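Tryptophan decarboxylase 1 (Oryza sativa subsp. japonica, PDB 6KHO) catalyses the pyridoxal 5'-phosphate-dependent decarboxylation of L-tryptophan to tryptamine and of 5-hydroxy-L-tryptophan to serotonin, working as a homodimer. Local coordinates at residues E251-D256 with A289-W294; K219-A224 with A229-I234; L180-A185 with P263-A268. All blocks are in the same frame, centred on the assembly; numbering follows the deposited sequence.

Contact 1 (E251-D256 with A289-W294); sequences EAMQAD and ARFAAW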
loop_
_atom_site.group_PDB
_atom_site.type_symbol
_atom_site.label_atom_id
_atom_site.label_comp_id
_atom_site.label_asym_id
_atom_site.label_seq_id
_atom_site.Cartn_x
_atom_site.Cartn_y
_atom_site.Cartn_z
ATOM N N GLU A 251 18.366 26.495 -17.077
ATOM C CA GLU A 251 18.213 26.721 -18.507
ATOM C C GLU A 251 16.985 25.999 -19.054
ATOM O O GLU A 251 16.216 26.574 -19.833
ATOM C CB GLU A 251 19.488 26.286 -19.225
ATOM C CG GLU A 251 19.335 26.104 -20.703
ATOM C CD GLU A 251 20.490 25.320 -21.294
ATOM O OE1 GLU A 251 20.616 25.291 -22.540
ATOM O OE2 GLU A 251 21.265 24.722 -20.506
ATOM N N ALA A 252 16.751 24.753 -18.620
ATOM C CA ALA A 252 15.578 24.016 -19.084
ATOM C C ALA A 252 14.281 24.684 -18.637
ATOM O O ALA A 252 13.332 24.807 -19.421
ATOM C CB ALA A 252 15.624 22.569 -18.575
ATOM N N MET A 253 14.213 25.100 -17.368
ATOM C CA MET A 253 12.983 25.691 -16.849
ATOM C C MET A 253 12.727 27.064 -17.465
ATOM O O MET A 253 11.577 27.409 -17.772
ATOM C CB MET A 253 13.051 25.804 -15.325
ATOM C CG MET A 253 13.110 24.462 -14.582
ATOM S SD MET A 253 12.583 24.686 -12.876
ATOM C CE MET A 253 14.061 25.004 -12.116
ATOM N N GLN A 254 13.783 27.864 -17.632
ATOM C CA GLN A 254 13.638 29.178 -18.264
ATOM C C GLN A 254 13.159 29.038 -19.709
ATOM O O GLN A 254 12.245 29.749 -20.150
ATOM C CB GLN A 254 14.968 29.939 -18.195
ATOM C CG GLN A 254 14.875 31.432 -18.559
ATOM C CD GLN A 254 13.861 32.176 -17.717
ATOM O OE1 GLN A 254 12.726 32.406 -18.144
ATOM N NE2 GLN A 254 14.261 32.555 -16.512
ATOM N N ALA A 255 13.762 28.112 -20.459
ATOM C CA ALA A 255 13.334 27.892 -21.836
ATOM C C ALA A 255 11.856 27.535 -21.906
ATOM O O ALA A 255 11.138 28.004 -22.798
ATOM C CB ALA A 255 14.184 26.796 -22.480
ATOM N N ASP A 256 11.378 26.706 -20.972
ATOM C CA ASP A 256 9.957 26.368 -20.941
ATOM C C ASP A 256 9.105 27.590 -20.614
ATOM O O ASP A 256 8.055 27.811 -21.233
ATOM C CB ASP A 256 9.700 25.249 -19.924
ATOM C CG ASP A 256 10.099 23.878 -20.446
ATOM O OD1 ASP A 256 10.360 23.760 -21.664
ATOM O OD2 ASP A 256 10.154 22.916 -19.645
ATOM N N ALA A 289 12.561 28.216 -7.222
ATOM C CA ALA A 289 11.820 29.323 -6.635
ATOM C C ALA A 289 11.634 30.474 -7.620
ATOM O O ALA A 289 10.682 31.244 -7.479
ATOM C CB ALA A 289 12.527 29.810 -5.374
ATOM N N ARG A 290 12.504 30.594 -8.623
ATOM C CA ARG A 290 12.306 31.593 -9.667
ATOM C C ARG A 290 11.003 31.374 -10.416
ATOM O O ARG A 290 10.476 32.318 -11.013
ATOM C CB ARG A 290 13.477 31.567 -10.658
ATOM C CG ARG A 290 14.851 31.739 -10.028
ATOM C CD ARG A 290 15.836 32.381 -11.003
ATOM N NE ARG A 290 16.971 32.973 -10.300
ATOM C CZ ARG A 290 17.178 34.284 -10.181
ATOM N NH1 ARG A 290 16.322 35.145 -10.722
ATOM N NH2 ARG A 290 18.238 34.738 -9.519
ATOM N N PHE A 291 10.477 30.147 -10.403
ATOM C CA PHE A 291 9.259 29.811 -11.117
ATOM C C PHE A 291 8.114 29.411 -10.198
ATOM O O PHE A 291 7.031 29.081 -10.695
ATOM C CB PHE A 291 9.551 28.692 -12.123
ATOM C CG PHE A 291 10.756 28.973 -12.968
ATOM C CD1 PHE A 291 10.632 29.676 -14.153
ATOM C CD2 PHE A 291 12.015 28.581 -12.554
ATOM C CE1 PHE A 291 11.755 29.966 -14.924
ATOM C CE2 PHE A 291 13.133 28.855 -13.306
ATOM C CZ PHE A 291 13.010 29.551 -14.497
ATOM N N ALA A 292 8.313 29.470 -8.880
ATOM C CA ALA A 292 7.344 28.998 -7.887
ATOM C C ALA A 292 7.022 27.520 -8.085
ATOM O O ALA A 292 5.897 27.080 -7.856
ATOM C CB ALA A 292 6.057 29.832 -7.900
ATOM N N ALA A 293 7.998 26.741 -8.534
ATOM C CA ALA A 293 7.739 25.331 -8.778
ATOM C C ALA A 293 7.883 24.540 -7.478
ATOM O O ALA A 293 8.695 24.875 -6.612
ATOM C CB ALA A 293 8.700 24.790 -9.838
ATOM N N TRP A 294 7.081 23.480 -7.350
ATOM C CA TRP A 294 7.211 22.568 -6.217
ATOM C C TRP A 294 8.540 21.822 -6.296
ATOM O O TRP A 294 8.950 21.374 -7.372
ATOM C CB TRP A 294 6.053 21.572 -6.232
ATOM C CG TRP A 294 5.888 20.716 -5.023
ATOM C CD1 TRP A 294 6.688 19.680 -4.622
ATOM C CD2 TRP A 294 4.803 20.772 -4.096
ATOM N NE1 TRP A 294 6.181 19.116 -3.468
ATOM C CE2 TRP A 294 5.022 19.763 -3.132
ATOM C CE3 TRP A 294 3.671 21.591 -3.977
ATOM C CZ2 TRP A 294 4.152 19.556 -2.053
ATOM C CZ3 TRP A 294 2.801 21.372 -2.912
ATOM C CH2 TRP A 294 3.044 20.360 -1.973
#

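Contact 2 (K219-A224 with A229-I234); sequences KACRLA and ANIRSI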
loop_
_atom_site.group_PDB
_atom_site.type_symbol
_atom_site.label_atom_id
_atom_site.label_comp_id
_atom_site.label_asym_id
_atom_site.label_seq_id
_atom_site.Cartn_x
_atom_site.Cartn_y
_atom_site.Cartn_z
ATOM N N LYS A 219 6.906 7.726 -14.144
ATOM C CA LYS A 219 5.630 7.026 -14.203
ATOM C C LYS A 219 4.557 7.751 -13.391
ATOM O O LYS A 219 3.410 7.861 -13.836
ATOM C CB LYS A 219 5.808 5.587 -13.713
ATOM C CG LYS A 219 4.510 4.810 -13.590
ATOM C CD LYS A 219 4.768 3.350 -13.218
ATOM C CE LYS A 219 3.511 2.710 -12.654
ATOM N NZ LYS A 219 3.818 1.419 -11.998
ATOM N N ALA A 220 4.913 8.250 -12.202
ATOM C CA ALA A 220 3.963 9.023 -11.402
ATOM C C ALA A 220 3.509 10.281 -12.144
ATOM O O ALA A 220 2.330 10.662 -12.082
ATOM C CB ALA A 220 4.599 9.377 -10.054
ATOM N N CYS A 221 4.431 10.937 -12.848
ATOM C CA CYS A 221 4.064 12.074 -13.693
ATOM C C CYS A 221 2.981 11.687 -14.694
ATOM O O CYS A 221 1.947 12.360 -14.804
ATOM C CB CYS A 221 5.300 12.605 -14.415
ATOM S SG CYS A 221 6.484 13.388 -13.330
ATOM N N ARG A 222 3.185 10.572 -15.404
ATOM C CA ARG A 222 2.188 10.111 -16.366
ATOM C C ARG A 222 0.871 9.763 -15.683
ATOM O O ARG A 222 -0.207 10.074 -16.208
ATOM C CB ARG A 222 2.743 8.921 -17.156
ATOM C CG ARG A 222 4.032 9.290 -17.942
ATOM C CD ARG A 222 4.562 8.177 -18.872
ATOM N NE ARG A 222 4.316 6.830 -18.356
ATOM C CZ ARG A 222 5.247 6.013 -17.860
ATOM N NH1 ARG A 222 6.519 6.393 -17.807
ATOM N NH2 ARG A 222 4.900 4.807 -17.415
ATOM N N LEU A 223 0.934 9.132 -14.504
ATOM C CA LEU A 223 -0.284 8.823 -13.756
ATOM C C LEU A 223 -1.100 10.082 -13.486
ATOM O O LEU A 223 -2.327 10.101 -13.669
ATOM C CB LEU A 223 0.071 8.141 -12.434
ATOM C CG LEU A 223 0.477 6.658 -12.438
ATOM C CD1 LEU A 223 0.796 6.191 -11.022
ATOM C CD2 LEU A 223 -0.611 5.783 -13.047
ATOM N N ALA A 224 -0.437 11.131 -12.999
ATOM C CA ALA A 224 -1.099 12.386 -12.657
ATOM C C ALA A 224 -1.534 13.190 -13.880
ATOM O O ALA A 224 -2.171 14.239 -13.717
ATOM C CB ALA A 224 -0.175 13.236 -11.779
ATOM N N ALA A 229 5.551 14.824 -23.412
ATOM C CA ALA A 229 6.439 15.772 -24.080
ATOM C C ALA A 229 6.971 16.845 -23.136
ATOM O O ALA A 229 7.961 17.503 -23.461
ATOM C CB ALA A 229 5.716 16.435 -25.248
ATOM N N ASN A 230 6.342 17.034 -21.978
ATOM C CA ASN A 230 6.730 18.072 -21.035
ATOM C C ASN A 230 7.397 17.514 -19.780
ATOM O O ASN A 230 7.657 18.272 -18.840
ATOM C CB ASN A 230 5.503 18.908 -20.662
ATOM C CG ASN A 230 4.901 19.610 -21.861
ATOM O OD1 ASN A 230 5.591 19.875 -22.840
ATOM N ND2 ASN A 230 3.611 19.916 -21.790
ATOM N N ILE A 231 7.684 16.213 -19.744
ATOM C CA ILE A 231 8.404 15.599 -18.633
ATOM C C ILE A 231 9.888 15.622 -18.988
ATOM O O ILE A 231 10.358 14.814 -19.789
ATOM C CB ILE A 231 7.903 14.181 -18.357
ATOM C CG1 ILE A 231 6.415 14.210 -18.025
ATOM C CG2 ILE A 231 8.678 13.560 -17.227
ATOM C CD1 ILE A 231 5.751 12.844 -18.034
ATOM N N ARG A 232 10.633 16.545 -18.374
ATOM C CA ARG A 232 12.026 16.804 -18.730
ATOM C C ARG A 232 12.966 15.932 -17.910
ATOM O O ARG A 232 13.027 16.064 -16.682
ATOM C CB ARG A 232 12.380 18.274 -18.502
ATOM C CG ARG A 232 11.445 19.249 -19.168
ATOM C CD ARG A 232 11.925 19.608 -20.550
ATOM N NE ARG A 232 10.979 20.504 -21.204
ATOM C CZ ARG A 232 10.051 20.103 -22.065
ATOM N NH1 ARG A 232 9.948 18.814 -22.383
ATOM N NH2 ARG A 232 9.232 20.990 -22.619
ATOM N N SER A 233 13.727 15.076 -18.592
ATOM C CA SER A 233 14.791 14.291 -17.976
ATOM C C SER A 233 16.116 14.979 -18.285
ATOM O O SER A 233 16.632 14.881 -19.401
ATOM C CB SER A 233 14.768 12.853 -18.484
ATOM O OG SER A 233 15.875 12.129 -17.983
ATOM N N ILE A 234 16.667 15.672 -17.298
ATOM C CA ILE A 234 17.830 16.531 -17.529
ATOM C C ILE A 234 19.094 15.674 -17.537
ATOM O O ILE A 234 19.333 14.924 -16.572
ATOM C CB ILE A 234 17.907 17.621 -16.466
ATOM C CG1 ILE A 234 16.669 18.513 -16.573
ATOM C CG2 ILE A 234 19.181 18.444 -16.623
ATOM C CD1 ILE A 234 16.710 19.700 -15.674
#

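Contact 3 (L180-A185 with P263-A268); sequences LVTLVA and PTYVCA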
loop_
_atom_site.group_PDB
_atom_site.type_symbol
_atom_site.label_atom_id
_atom_site.label_comp_id
_atom_site.label_asym_id
_atom_site.label_seq_id
_atom_site.Cartn_x
_atom_site.Cartn_y
_atom_site.Cartn_z
ATOM N N LEU A 180 3.464 10.750 -6.243
ATOM C CA LEU A 180 2.187 10.988 -6.913
ATOM C C LEU A 180 1.367 12.047 -6.179
ATOM O O LEU A 180 0.789 12.946 -6.803
ATOM C CB LEU A 180 1.398 9.686 -7.021
ATOM C CG LEU A 180 -0.050 9.770 -7.524
ATOM C CD1 LEU A 180 -0.126 10.456 -8.899
ATOM C CD2 LEU A 180 -0.667 8.394 -7.613
ATOM N N VAL A 181 1.295 11.955 -4.850
ATOM C CA VAL A 181 0.414 12.884 -4.152
ATOM C C VAL A 181 1.006 14.295 -4.166
ATOM O O VAL A 181 0.264 15.279 -4.248
ATOM C CB VAL A 181 0.094 12.387 -2.724
ATOM C CG1 VAL A 181 -0.595 11.008 -2.759
ATOM C CG2 VAL A 181 1.335 12.349 -1.823
ATOM N N THR A 182 2.333 14.433 -4.106
ATOM C CA THR A 182 2.897 15.780 -4.185
ATOM C C THR A 182 2.829 16.332 -5.605
ATOM O O THR A 182 2.665 17.544 -5.784
ATOM C CB THR A 182 4.341 15.824 -3.674
ATOM O OG1 THR A 182 5.170 14.900 -4.403
ATOM C CG2 THR A 182 4.387 15.513 -2.178
ATOM N N LEU A 183 2.969 15.472 -6.620
ATOM C CA LEU A 183 2.749 15.918 -7.994
ATOM C C LEU A 183 1.323 16.408 -8.188
ATOM O O LEU A 183 1.089 17.385 -8.911
ATOM C CB LEU A 183 3.041 14.793 -8.987
ATOM C CG LEU A 183 4.494 14.550 -9.356
ATOM C CD1 LEU A 183 4.648 13.118 -9.868
ATOM C CD2 LEU A 183 4.907 15.566 -10.421
ATOM N N VAL A 184 0.354 15.731 -7.570
ATOM C CA VAL A 184 -1.034 16.141 -7.725
ATOM C C VAL A 184 -1.264 17.487 -7.048
ATOM O O VAL A 184 -1.928 18.367 -7.604
ATOM C CB VAL A 184 -1.979 15.057 -7.185
ATOM C CG1 VAL A 184 -3.373 15.637 -6.943
ATOM C CG2 VAL A 184 -2.060 13.904 -8.190
ATOM N N ALA A 185 -0.681 17.689 -5.867
ATOM C CA ALA A 185 -0.818 18.985 -5.204
ATOM C C ALA A 185 -0.183 20.100 -6.037
ATOM O O ALA A 185 -0.778 21.169 -6.224
ATOM C CB ALA A 185 -0.208 18.922 -3.805
ATOM N N PRO A 263 6.385 25.797 -15.579
ATOM C CA PRO A 263 7.200 24.890 -14.762
ATOM C C PRO A 263 6.523 24.656 -13.423
ATOM O O PRO A 263 6.186 25.601 -12.706
ATOM C CB PRO A 263 8.529 25.638 -14.603
ATOM C CG PRO A 263 8.525 26.655 -15.711
ATOM C CD PRO A 263 7.101 27.047 -15.893
ATOM N N THR A 264 6.335 23.382 -13.092
ATOM C CA THR A 264 5.384 22.992 -12.062
ATOM C C THR A 264 6.014 22.261 -10.883
ATOM O O THR A 264 5.569 22.464 -9.749
ATOM C CB THR A 264 4.274 22.128 -12.690
ATOM O OG1 THR A 264 3.492 22.935 -13.590
ATOM C CG2 THR A 264 3.355 21.512 -11.629
ATOM N N TYR A 265 7.069 21.478 -11.102
ATOM C CA TYR A 265 7.530 20.516 -10.103
ATOM C C TYR A 265 8.924 20.050 -10.488
ATOM O O TYR A 265 9.180 19.760 -11.661
ATOM C CB TYR A 265 6.551 19.339 -10.032
ATOM C CG TYR A 265 6.794 18.246 -8.989
ATOM C CD1 TYR A 265 7.857 17.360 -9.093
ATOM C CD2 TYR A 265 5.885 18.061 -7.948
ATOM C CE1 TYR A 265 8.029 16.330 -8.141
ATOM C CE2 TYR A 265 6.042 17.041 -7.002
ATOM C CZ TYR A 265 7.113 16.187 -7.101
ATOM O OH TYR A 265 7.228 15.159 -6.175
ATOM N N VAL A 266 9.819 19.998 -9.504
ATOM C CA VAL A 266 11.174 19.478 -9.677
ATOM C C VAL A 266 11.408 18.371 -8.648
ATOM O O VAL A 266 11.113 18.550 -7.464
ATOM C CB VAL A 266 12.238 20.585 -9.507
ATOM C CG1 VAL A 266 13.626 20.017 -9.691
ATOM C CG2 VAL A 266 12.001 21.767 -10.483
ATOM N N CYS A 267 11.969 17.242 -9.086
ATOM C CA CYS A 267 12.397 16.185 -8.172
ATOM C C CYS A 267 13.915 16.191 -8.060
ATOM O O CYS A 267 14.613 16.022 -9.061
ATOM C CB CYS A 267 11.912 14.809 -8.636
ATOM S SG CYS A 267 12.221 13.480 -7.397
ATOM N N ALA A 268 14.423 16.396 -6.852
ATOM C CA ALA A 268 15.841 16.249 -6.550
ATOM C C ALA A 268 16.046 14.954 -5.778
ATOM O O ALA A 268 15.245 14.623 -4.898
ATOM C CB ALA A 268 16.360 17.426 -5.724
#

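Contact 1 (E251-D256 with A289-W294)
Met-253 and Phe-291 form a Met-aromatic and CH-pi contact that joins helix 246-258 to the turn between helix 281-289 and strand 294-298, on the outer layer of the cofactor-binding domain. The Phe-291 ring takes Met-253 CB over one face: CB stands 4.0 Å from the ring centroid and 24° off the ring normal, displaced toward the CE2-CZ rim. The sulfur comes in more obliquely, with Met-253 SD 4.7 Å from the same centroid and 43° off the normal, so the beta carbon rather than the sulfur sits over the ring. A bend at chi3 (-91°) turns the methyl of Met-253 back to the ring, where CE lies 4.1 Å from Phe-291 CE2. The Gln-254 side chain runs across that of Phe-291 at about a right angle. Behind the aromatic residue, Ala-292 has positive phi and ends the helix in a Schellman motif, which turns the chain toward strand 294-298. Met-253 also packs on Val-287 and on Tyr-208 of strand 205-210, so it fills the wedge between two helices and the sheet. At the far end of the ring, Phe-291 CZ approaches the backbone of the helix, 3.6 Å from Gln-254 N.

Contact 2 (K219-A224 with A229-I234)
The beta-alpha-beta unit made of strand 205-210, helix 215-223 and strand 231-234 is closed here, where the last turns of its helix meet the start of its second strand. Ile-231 reaches across with its longer branch: CD1 lies 3.7 Å from Cys-221 CB, and CG1 follows at 4.1 Å from that same Cys-221 CB. CG1 stands opposite the carbonyl carbon (chi1 -59°) and chi2 is extended at 167°, which carries the terminal methyl to the helix. Arg-222 adds its aliphatic part from the next helical position, crossing Ile-231 at about a right angle with CG 3.9 Å from Ile-231 CD1. The methyl thus meets carbons of two successive helical residues, and the contact is purely apolar. The strand's entry is tied separately: Arg-232 NH1 donates to Ala-229 O over 2.6 Å at an N-H...O angle of 151°, the acceptor lying near the guanidinium plane. Cys-221 and Ile-231 both pack on Val-207 of the adjacent strand 205-210, while Cys-221 also touches Leu-183 of helix 175-194. On another flank of helix 215-223, Arg-222 O and Leu-223 O accept hydrogen bonds from Arg-187 of the second subunit, placing this crossover helix at the dimer interface.

Contact 3 (L180-A185 with P263-A268)
Tyr-265 projects from strand 262-269 to helix 175-194 and meets Leu-183 and Thr-182, part of the helix-on-sheet packing of the fold type I PLP-enzyme core. Its CB begins the contact, 4.1 Å from Leu-183 CD2. CG stands anti to the backbone N (chi1 -177°), extending the ring toward the helix; Leu-183 CD2 lies 3.6 Å from Tyr-265 CG, and near Tyr-265 CD1 and CD2. This methyl is almost exactly over the ring centre, 3.5 Å from the Tyr-265 centroid and 10° off the normal, a CH-pi contact. Farther out, Tyr-265 CE2 passes 3.5 Å from Leu-183 N, and CZ meets Leu-183 CG. At the tip, Tyr-265 OH donates a hydrogen bond of 2.7 Å to Thr-182 OG1, which approaches at the ring's edge, near its plane. The Trp-294 ring of the adjoining strand meets the other face, laterally shifted but nearly parallel. Thr-182 OG1 is also hydrogen-bonded to the helix carbonyls of Ala-178 and Met-179. Because the phenol donates its hydrogen to a hydroxyl engaged with its own helix backbone, the buried polar end of Tyr-265 is satisfied, and this bond, with the methyl and Trp-294 on opposite faces, probably limits the ring's position and rotation.

All three contacts belong to the mixed sheet and surrounding helices of the PLP-binding domain. Contacts 2 and 3 have centres about 10 Å apart, contacts 1 and 3 about 13 Å, and contacts 1 and 2 about 15 Å. In sequence, both segments of contact 2 fall between those of contact 3, whereas contacts 1 and 3 interleave and contact 2 ends before contact 1 begins. Leu-183 CD1 packs on Ala-220, linking contacts 2 and 3, and the salt bridge Asp-256 OD2 to Arg-232 NE (3.0 Å) links contacts 1 and 2. Strand pairing of Trp-294 with Thr-264 and Val-266 connects contacts 1 and 3. Together they tie the outer helix 246-258 and helices 175-194 and 215-223, which reach the second subunit, to one sheet.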